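Local coordinates for DUF6844 domain-containing protein (PDB 4QVR), which is of unknown function but belongs to the DUF6844 family and probably carries a signal sequence for export, at residues T79-V84 / K305-E310; N209-Q214 / K229-Q234; Y316-G321 / A362-L367. One frame throughout, in Å; residues are numbered along the deposited sequence. Where two conformers were deposited one is given.

Interaction 1. Residues T79-V84 / K305-E310; sequences TDSKPV and KDKSGE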
loop_
_atom_site.group_PDB
_atom_site.type_symbol
_atom_site.label_atom_id
_atom_site.label_comp_id
_atom_site.label_asym_id
_atom_site.label_seq_id
_atom_site.Cartn_x
_atom_site.Cartn_y
_atom_site.Cartn_z
ATOM N N THR A 79 -3.810 4.791 17.430
ATOM C CA THR A 79 -4.692 5.960 17.225
ATOM C C THR A 79 -6.083 5.525 16.746
ATOM O O THR A 79 -6.202 4.536 16.035
ATOM C CB THR A 79 -4.134 6.949 16.167
ATOM O OG1 THR A 79 -3.882 6.247 14.937
ATOM C CG2 THR A 79 -2.853 7.608 16.646
ATOM N N ASP A 80 -7.120 6.256 17.163
ATOM C CA ASP A 80 -8.492 5.959 16.741
ATOM C C ASP A 80 -8.610 6.187 15.252
ATOM O O ASP A 80 -7.904 7.042 14.717
ATOM C CB ASP A 80 -9.507 6.845 17.478
ATOM C CG ASP A 80 -9.753 6.394 18.920
ATOM O OD1 ASP A 80 -9.356 5.258 19.266
ATOM O OD2 ASP A 80 -10.369 7.170 19.700
ATOM N N SER A 81 -9.482 5.415 14.595
ATOM C CA SER A 81 -9.729 5.546 13.156
ATOM C C SER A 81 -11.239 5.584 12.847
ATOM O O SER A 81 -11.795 4.709 12.145
ATOM C CB SER A 81 -9.041 4.424 12.368
ATOM O OG SER A 81 -7.629 4.434 12.564
ATOM N N LYS A 82 -11.895 6.616 13.369
ATOM C CA LYS A 82 -13.331 6.822 13.155
ATOM C C LYS A 82 -13.592 7.322 11.717
ATOM O O LYS A 82 -12.724 7.937 11.112
ATOM C CB LYS A 82 -13.865 7.866 14.158
ATOM C CG LYS A 82 -13.770 7.462 15.629
ATOM C CD LYS A 82 -14.165 8.621 16.541
ATOM C CE LYS A 82 -14.027 8.276 18.015
ATOM N NZ LYS A 82 -14.973 7.202 18.431
ATOM N N PRO A 83 -14.776 7.048 11.163
ATOM C CA PRO A 83 -15.056 7.605 9.851
ATOM C C PRO A 83 -14.942 9.121 9.916
ATOM O O PRO A 83 -15.471 9.739 10.842
ATOM C CB PRO A 83 -16.513 7.203 9.606
ATOM C CG PRO A 83 -16.679 5.950 10.394
ATOM C CD PRO A 83 -15.878 6.186 11.638
ATOM N N VAL A 84 -14.266 9.722 8.954
ATOM C CA VAL A 84 -14.109 11.163 8.972
ATOM C C VAL A 84 -15.479 11.813 8.984
ATOM O O VAL A 84 -16.272 11.601 8.073
ATOM C CB VAL A 84 -13.338 11.674 7.742
ATOM C CG1 VAL A 84 -13.266 13.195 7.766
ATOM C CG2 VAL A 84 -11.945 11.046 7.668
ATOM N N LYS A 305 -6.977 -1.691 22.933
ATOM C CA LYS A 305 -7.458 -1.599 24.308
ATOM C C LYS A 305 -8.981 -1.567 24.493
ATOM O O LYS A 305 -9.609 -2.623 24.674
ATOM C CB LYS A 305 -6.804 -0.356 24.967
ATOM C CG LYS A 305 -6.522 -0.436 26.464
ATOM C CD LYS A 305 -7.756 -0.502 27.333
ATOM C CE LYS A 305 -7.361 -0.546 28.804
ATOM N NZ LYS A 305 -8.536 -0.595 29.714
ATOM N N ASP A 306 -9.590 -0.387 24.455
ATOM C CA ASP A 306 -11.036 -0.294 24.356
ATOM C C ASP A 306 -11.357 0.416 23.050
ATOM O O ASP A 306 -12.200 1.317 23.003
ATOM C CB ASP A 306 -11.673 0.382 25.581
ATOM C CG ASP A 306 -11.655 -0.516 26.814
ATOM O OD1 ASP A 306 -10.567 -0.943 27.241
ATOM O OD2 ASP A 306 -12.738 -0.789 27.367
ATOM N N LYS A 307 -10.673 -0.017 21.988
ATOM C CA LYS A 307 -10.869 0.543 20.661
ATOM C C LYS A 307 -12.186 -0.075 20.161
ATOM O O LYS A 307 -12.256 -1.260 19.844
ATOM C CB LYS A 307 -9.653 0.232 19.769
ATOM C CG LYS A 307 -9.351 1.264 18.667
ATOM C CD LYS A 307 -7.908 1.124 18.163
ATOM C CE LYS A 307 -7.463 2.170 17.132
ATOM N NZ LYS A 307 -8.007 2.066 15.723
ATOM N N SER A 308 -13.240 0.735 20.173
ATOM C CA SER A 308 -14.559 0.317 19.741
ATOM C C SER A 308 -14.633 0.093 18.222
ATOM O O SER A 308 -13.725 0.465 17.481
ATOM C CB SER A 308 -15.572 1.401 20.089
ATOM O OG SER A 308 -15.370 2.514 19.239
ATOM N N GLY A 309 -15.752 -0.471 17.772
ATOM C CA GLY A 309 -15.980 -0.756 16.358
ATOM C C GLY A 309 -15.863 0.475 15.486
ATOM O O GLY A 309 -15.239 0.445 14.426
ATOM N N GLU A 310 -16.472 1.554 15.942
ATOM C CA GLU A 310 -16.421 2.811 15.245
ATOM C C GLU A 310 -14.966 3.259 15.104
ATOM O O GLU A 310 -14.580 3.751 14.069
ATOM C CB GLU A 310 -17.212 3.870 16.008
ATOM C CG GLU A 310 -17.315 5.192 15.266
ATOM C CD GLU A 310 -17.982 6.298 16.076
ATOM O OE1 GLU A 310 -18.073 6.180 17.316
ATOM O OE2 GLU A 310 -18.387 7.314 15.469
#

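Interaction 2. Residues N209-Q214 / K229-Q234; sequences NQLKEQ and KALLSQ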
loop_
_atom_site.group_PDB
_atom_site.type_symbol
_atom_site.label_atom_id
_atom_site.label_comp_id
_atom_site.label_asym_id
_atom_site.label_seq_id
_atom_site.Cartn_x
_atom_site.Cartn_y
_atom_site.Cartn_z
ATOM N N ASN A 209 23.211 -4.070 -32.022
ATOM C CA ASN A 209 22.650 -5.248 -31.374
ATOM C C ASN A 209 22.075 -4.882 -29.989
ATOM O O ASN A 209 21.001 -5.346 -29.596
ATOM C CB ASN A 209 23.692 -6.365 -31.210
ATOM C CG ASN A 209 23.976 -7.139 -32.503
ATOM O OD1 ASN A 209 23.584 -6.750 -33.617
ATOM N ND2 ASN A 209 24.673 -8.259 -32.343
ATOM N N GLN A 210 22.797 -4.056 -29.251
ATOM C CA GLN A 210 22.339 -3.651 -27.924
ATOM C C GLN A 210 21.084 -2.809 -28.005
ATOM O O GLN A 210 20.206 -2.918 -27.160
ATOM C CB GLN A 210 23.423 -2.883 -27.207
ATOM C CG GLN A 210 24.617 -3.728 -26.827
ATOM C CD GLN A 210 25.630 -2.908 -26.077
ATOM O OE1 GLN A 210 25.634 -2.889 -24.843
ATOM N NE2 GLN A 210 26.426 -2.154 -26.801
ATOM N N LEU A 211 21.005 -1.932 -28.996
ATOM C CA LEU A 211 19.784 -1.155 -29.164
ATOM C C LEU A 211 18.613 -2.086 -29.459
ATOM O O LEU A 211 17.575 -1.963 -28.856
ATOM C CB LEU A 211 19.899 -0.150 -30.293
ATOM C CG LEU A 211 20.853 1.029 -30.116
ATOM C CD1 LEU A 211 20.910 1.816 -31.421
ATOM C CD2 LEU A 211 20.416 1.932 -28.980
ATOM N N LYS A 212 18.786 -3.007 -30.396
ATOM C CA LYS A 212 17.710 -3.917 -30.748
ATOM C C LYS A 212 17.312 -4.775 -29.587
ATOM O O LYS A 212 16.153 -5.132 -29.454
ATOM C CB LYS A 212 18.097 -4.819 -31.904
ATOM C CG LYS A 212 18.213 -4.139 -33.249
ATOM C CD LYS A 212 18.708 -5.145 -34.281
ATOM C CE LYS A 212 18.911 -4.530 -35.655
ATOM N NZ LYS A 212 19.545 -5.502 -36.596
ATOM N N GLU A 213 18.271 -5.157 -28.759
ATOM C CA GLU A 213 17.937 -5.971 -27.595
ATOM C C GLU A 213 16.917 -5.244 -26.706
ATOM O O GLU A 213 16.011 -5.862 -26.132
ATOM C CB GLU A 213 19.196 -6.277 -26.807
ATOM C CG GLU A 213 18.971 -7.098 -25.548
ATOM C CD GLU A 213 20.264 -7.313 -24.776
ATOM O OE1 GLU A 213 20.180 -7.883 -23.679
ATOM O OE2 GLU A 213 21.360 -6.903 -25.259
ATOM N N GLN A 214 17.076 -3.927 -26.617
ATOM C CA GLN A 214 16.212 -3.068 -25.815
ATOM C C GLN A 214 14.971 -2.640 -26.587
ATOM O O GLN A 214 14.204 -1.823 -26.102
ATOM C CB GLN A 214 16.983 -1.812 -25.336
ATOM C CG GLN A 214 18.263 -2.122 -24.556
ATOM C CD GLN A 214 18.021 -2.961 -23.302
ATOM O OE1 GLN A 214 18.641 -4.025 -23.101
ATOM N NE2 GLN A 214 17.103 -2.507 -22.467
ATOM N N LYS A 229 23.821 7.361 -26.444
ATOM C CA LYS A 229 23.060 8.050 -25.390
ATOM C C LYS A 229 21.662 7.482 -25.217
ATOM O O LYS A 229 21.159 7.406 -24.107
ATOM C CB LYS A 229 22.980 9.564 -25.637
ATOM C CG LYS A 229 22.107 10.011 -26.801
ATOM C CD LYS A 229 22.132 11.536 -26.925
ATOM C CE LYS A 229 21.351 12.026 -28.138
ATOM N NZ LYS A 229 21.502 13.493 -28.373
ATOM N N ALA A 230 21.034 7.097 -26.322
ATOM C CA ALA A 230 19.696 6.524 -26.270
ATOM C C ALA A 230 19.764 5.244 -25.479
ATOM O O ALA A 230 18.816 4.889 -24.779
ATOM C CB ALA A 230 19.173 6.247 -27.663
ATOM N N LEU A 231 20.918 4.588 -25.578
ATOM C CA LEU A 231 21.199 3.334 -24.905
ATOM C C LEU A 231 21.478 3.511 -23.420
ATOM O O LEU A 231 20.889 2.797 -22.599
ATOM C CB LEU A 231 22.397 2.680 -25.572
ATOM C CG LEU A 231 22.787 1.268 -25.185
ATOM C CD1 LEU A 231 21.617 0.312 -25.416
ATOM C CD2 LEU A 231 23.997 0.853 -26.024
ATOM N N LEU A 232 22.364 4.447 -23.067
ATOM C CA LEU A 232 22.683 4.694 -21.650
ATOM C C LEU A 232 21.425 5.198 -20.967
ATOM O O LEU A 232 21.158 4.861 -19.819
ATOM C CB LEU A 232 23.819 5.719 -21.467
ATOM C CG LEU A 232 23.490 7.216 -21.428
ATOM C CD1 LEU A 232 22.687 7.559 -20.184
ATOM C CD2 LEU A 232 24.761 8.047 -21.430
ATOM N N SER A 233 20.648 5.996 -21.696
ATOM C CA SER A 233 19.382 6.530 -21.186
ATOM C C SER A 233 18.412 5.401 -20.853
ATOM O O SER A 233 17.748 5.421 -19.805
ATOM C CB SER A 233 18.743 7.438 -22.221
ATOM O OG SER A 233 17.420 7.723 -21.851
ATOM N N GLN A 234 18.307 4.427 -21.755
ATOM C CA GLN A 234 17.463 3.270 -21.497
ATOM C C GLN A 234 17.920 2.573 -20.244
ATOM O O GLN A 234 17.093 2.214 -19.415
ATOM C CB GLN A 234 17.451 2.268 -22.649
ATOM C CG GLN A 234 16.319 2.478 -23.625
ATOM C CD GLN A 234 14.983 2.039 -23.060
ATOM O OE1 GLN A 234 14.905 1.089 -22.279
ATOM N NE2 GLN A 234 13.920 2.712 -23.473
#

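Interaction 3. Residues Y316-G321 / A362-L367; sequences YGIRVG and ANLVTL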
loop_
_atom_site.group_PDB
_atom_site.type_symbol
_atom_site.label_atom_id
_atom_site.label_comp_id
_atom_site.label_asym_id
_atom_site.label_seq_id
_atom_site.Cartn_x
_atom_site.Cartn_y
_atom_site.Cartn_z
ATOM N N TYR A 316 -7.638 0.126 7.227
ATOM C CA TYR A 316 -7.491 -0.724 6.065
ATOM C C TYR A 316 -5.998 -1.074 5.857
ATOM O O TYR A 316 -5.088 -0.338 6.322
ATOM C CB TYR A 316 -8.036 0.014 4.847
ATOM C CG TYR A 316 -9.534 0.040 4.807
ATOM C CD1 TYR A 316 -10.249 0.971 5.533
ATOM C CD2 TYR A 316 -10.242 -0.890 4.062
ATOM C CE1 TYR A 316 -11.637 0.980 5.510
ATOM C CE2 TYR A 316 -11.631 -0.884 4.042
ATOM C CZ TYR A 316 -12.313 0.050 4.782
ATOM O OH TYR A 316 -13.689 0.065 4.786
ATOM N N GLY A 317 -5.747 -2.187 5.178
ATOM C CA GLY A 317 -4.390 -2.586 4.866
ATOM C C GLY A 317 -3.671 -3.314 5.959
ATOM O O GLY A 317 -4.298 -3.928 6.827
ATOM N N ILE A 318 -2.340 -3.266 5.891
ATOM C CA ILE A 318 -1.480 -3.919 6.860
ATOM C C ILE A 318 -0.678 -2.886 7.638
ATOM O O ILE A 318 -0.547 -1.725 7.215
ATOM C CB ILE A 318 -0.523 -4.919 6.175
ATOM C CG1 ILE A 318 0.580 -4.223 5.374
ATOM C CG2 ILE A 318 -1.297 -5.834 5.262
ATOM C CD1 ILE A 318 1.718 -3.719 6.231
ATOM N N ARG A 319 -0.180 -3.303 8.798
ATOM C CA ARG A 319 0.660 -2.452 9.640
ATOM C C ARG A 319 1.739 -3.313 10.233
ATOM O O ARG A 319 1.536 -4.500 10.435
ATOM C CB ARG A 319 -0.118 -1.854 10.824
ATOM C CG ARG A 319 -1.299 -0.953 10.493
ATOM C CD ARG A 319 -0.893 0.366 9.842
ATOM N NE ARG A 319 -2.104 1.113 9.612
ATOM C CZ ARG A 319 -2.887 0.980 8.560
ATOM N NH1 ARG A 319 -2.559 0.179 7.554
ATOM N NH2 ARG A 319 -4.004 1.686 8.503
ATOM N N VAL A 320 2.875 -2.712 10.537
ATOM C CA VAL A 320 3.923 -3.423 11.203
ATOM C C VAL A 320 4.001 -2.881 12.602
ATOM O O VAL A 320 3.967 -1.676 12.817
ATOM C CB VAL A 320 5.291 -3.273 10.523
ATOM C CG1 VAL A 320 6.373 -3.918 11.366
ATOM C CG2 VAL A 320 5.266 -3.914 9.143
ATOM N N GLY A 321 4.090 -3.793 13.556
ATOM C CA GLY A 321 4.228 -3.433 14.951
ATOM C C GLY A 321 5.298 -4.307 15.574
ATOM O O GLY A 321 5.877 -5.186 14.908
ATOM N N ALA A 362 -6.345 -11.184 2.044
ATOM C CA ALA A 362 -5.971 -10.621 0.762
ATOM C C ALA A 362 -4.974 -9.456 0.954
ATOM O O ALA A 362 -4.098 -9.225 0.117
ATOM C CB ALA A 362 -7.202 -10.176 -0.013
ATOM N N ASN A 363 -5.097 -8.719 2.050
ATOM C CA ASN A 363 -4.159 -7.640 2.347
ATOM C C ASN A 363 -2.732 -8.196 2.538
ATOM O O ASN A 363 -1.740 -7.602 2.092
ATOM C CB ASN A 363 -4.607 -6.868 3.587
ATOM C CG ASN A 363 -5.748 -5.895 3.310
ATOM O OD1 ASN A 363 -5.890 -5.361 2.217
ATOM N ND2 ASN A 363 -6.520 -5.621 4.317
ATOM N N LEU A 364 -2.623 -9.343 3.204
ATOM C CA LEU A 364 -1.330 -9.982 3.392
ATOM C C LEU A 364 -0.785 -10.527 2.071
ATOM O O LEU A 364 0.400 -10.400 1.798
ATOM C CB LEU A 364 -1.399 -11.090 4.450
ATOM C CG LEU A 364 -1.634 -10.591 5.889
ATOM C CD1 LEU A 364 -1.860 -11.778 6.808
ATOM C CD2 LEU A 364 -0.475 -9.723 6.386
ATOM N N VAL A 365 -1.642 -11.110 1.246
ATOM C CA VAL A 365 -1.206 -11.624 -0.054
ATOM C C VAL A 365 -0.592 -10.508 -0.899
ATOM O O VAL A 365 0.471 -10.671 -1.473
ATOM C CB VAL A 365 -2.369 -12.291 -0.808
ATOM C CG1 VAL A 365 -1.993 -12.569 -2.270
ATOM C CG2 VAL A 365 -2.801 -13.582 -0.095
ATOM N N THR A 366 -1.248 -9.360 -0.936
ATOM C CA THR A 366 -0.750 -8.216 -1.660
ATOM C C THR A 366 0.610 -7.694 -1.107
ATOM O O THR A 366 1.497 -7.228 -1.849
ATOM C CB THR A 366 -1.810 -7.102 -1.557
ATOM O OG1 THR A 366 -3.031 -7.595 -2.119
ATOM C CG2 THR A 366 -1.377 -5.879 -2.296
ATOM N N LEU A 367 0.745 -7.744 0.204
ATOM C CA LEU A 367 1.968 -7.322 0.869
ATOM C C LEU A 367 3.135 -8.197 0.431
ATOM O O LEU A 367 4.191 -7.731 0.062
ATOM C CB LEU A 367 1.805 -7.484 2.381
ATOM C CG LEU A 367 3.058 -7.238 3.217
ATOM C CD1 LEU A 367 3.501 -5.792 3.006
ATOM C CD2 LEU A 367 2.767 -7.548 4.681
HETATM O O HOH W 1 -8.401 -3.608 4.546
#

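Interaction 1. Residues T79-V84 / K305-E310
K82 and E310 meet obliquely, the amino group of the lysine coming to one carboxylate oxygen of the glutamate. The pair forms a salt bridge with a long, weak hydrogen bond, K82 NZ to E310 OE1 at 3.4 Å. The lysine chain runs straight as far as CE and then bends at its last torsion (chi4 -65°), which turns NZ toward E310. The same amino group also pairs with D311, so two acidic side chains share its charge. Nearer the backbone, K82 CA points its hydrogen at E310 O, a CA-H...O contact of 3.4 Å and nearly straight at 165°. P83 lies at about a right angle to the glutamate, its CD resting 3.7 Å from E310 O and 4.0 Å from E310 CG.

The loop between helices 67-78 and 94-108 is thus laid beside the start of the short helix 309-312. S308 is the N-cap of that helix: its side chain caps a backbone N just past E310, while D311 OD2 accepts from S308 N, the reciprocal pattern of a capping box.

At the other end of the contact CG of K307 stands anti to the backbone N (chi1 -150°) and the chain reaches out extended before turning at chi4, which brings NZ to 4.0 Å from S81 OG. D315 forms a salt bridge with K307 NZ and a hydrogen bond with S81 OG, and probably offsets much of the lysine's charge; K255 NZ also bonds S81 OG, and the backbone O of D311 accepts from K307. D80 OD1, 5.0 Å from K307 NZ, may add a weaker electrostatic contribution. The side chains of K307 and D80 slide past each other in opposite directions, with K307 CG 4.0 Å from D80 OD1.

Interaction 2. Residues N209-Q214 / K229-Q234
The backbone N of Q214 is shared between two carbonyls as helix 203-213 ends, making weak hydrogen bonds to Q210 O (3.3 Å) and to L211 O (3.0 Å). Against the first of these oxygens rests a methyl of the facing helix, L231 CD1, 3.9 Å from Q210 O. L231 is the central side chain of the contact. Its CG is anti to the backbone N (chi1 -172°), and the isobutyl group reaches across to the first helix. Both methyls lie on Q210, CD1 at its carbonyl and CD2 along its side chain, 4.0 Å from Q210 CB and 3.9 Å from Q210 NE2. The glutamine chain stays extended beyond CG and crosses the leucine at about a right angle, so that its aliphatic part and amide together flank CD2.

L211, the next residue, crosses L231 at an oblique angle, its CD2 4.0 Å from L231 CB and 4.1 Å from L231 CD1. Further on, Q214 CG comes to 4.2 Å from L231 CD1. Q214 is the first residue to leave the helical conformation.

The two segments belong to a helix-loop-helix unit, helix 203-213 being joined by a short connection to the long helix 224-246, in the part of the chain that matches the DUF6844 family. The connecting loop also enters the interface: L216 touches both L211 and Q234, and F221 lies on A230. The amides of Q214 and Q234 stand near each other, but no hydrogen bond joins the two segments. Cohesion here therefore rests on van der Waals contact centred on one leucine, with glutamine side chains at its margin.

Interaction 3. Residues Y316-G321 / A362-L367
I318 points toward helix 349-370 and meets three of its residues, N363, L364 and L367. This is a helix lying across one face of an antiparallel four-stranded sheet, at its edge strand 318-322; the axes of the strand and helix segments pass 9.6 Å apart at an angle of 75°. The isoleucine divides its branches between successive turns. With CG1 set between the backbone N and the carbonyl carbon (chi1 72°), that branch lies against L367, I318 CG1 being 4.0 Å from L367 CD2, and the two side chains cross at about a right angle. CG2 takes the earlier turn, I318 CG2 being 3.7 Å from N363 O and 4.1 Å from L364 CD2.

Beside this apolar patch, the amide of N363 faces the backbone of G317. A water bridges them, accepting from G317 N at 3.1 Å and from N363 ND2 at 2.8 Å. G317 has a positive phi (83°) combined with a strongly extended psi, a conformation readily open to glycine.

The second shell fixes these groups. Q139 of helix 134-159 donates to N363 OD1, so the asparagine amide is held at both ends, and F142 of that helix packs on N363 too. L364 continues onto I330 and A332 of the neighbouring strand 328-337, while L252 of strand 251-261, in the other sheet, touches I318. The turn leading into the strand is tied from within by R319, whose CB points away from the helix. Its guanidinium curls back over the chain, and R319 NH1 donates to two carbonyls, Y316 O at 2.9 Å and I318 O at 2.8 Å, the second oxygen lying in the guanidinium plane.

Interactions 1 and 3 are neighbours, their centres about 18 Å apart and their nearest atoms about 6 Å, and helix 309-312 is followed, after a short connection, by strand 318-322. Interaction 2 is remote, its centre about 53 Å from that of interaction 1 and about 38 Å from that of interaction 3, on the opposite side of the chain's centre from interaction 1. Along the sequence, both segments of interaction 2 fall between those of interaction 1, and interaction 3 follows. The chain thus sends out a helical arm in which interaction 2 packs helix 203-213 against helix 224-246, while interaction 1 joins the loop after helix 67-78 to the segment leading into helix 309-312, and interaction 3 packs helix 349-370 on the four-stranded sheet.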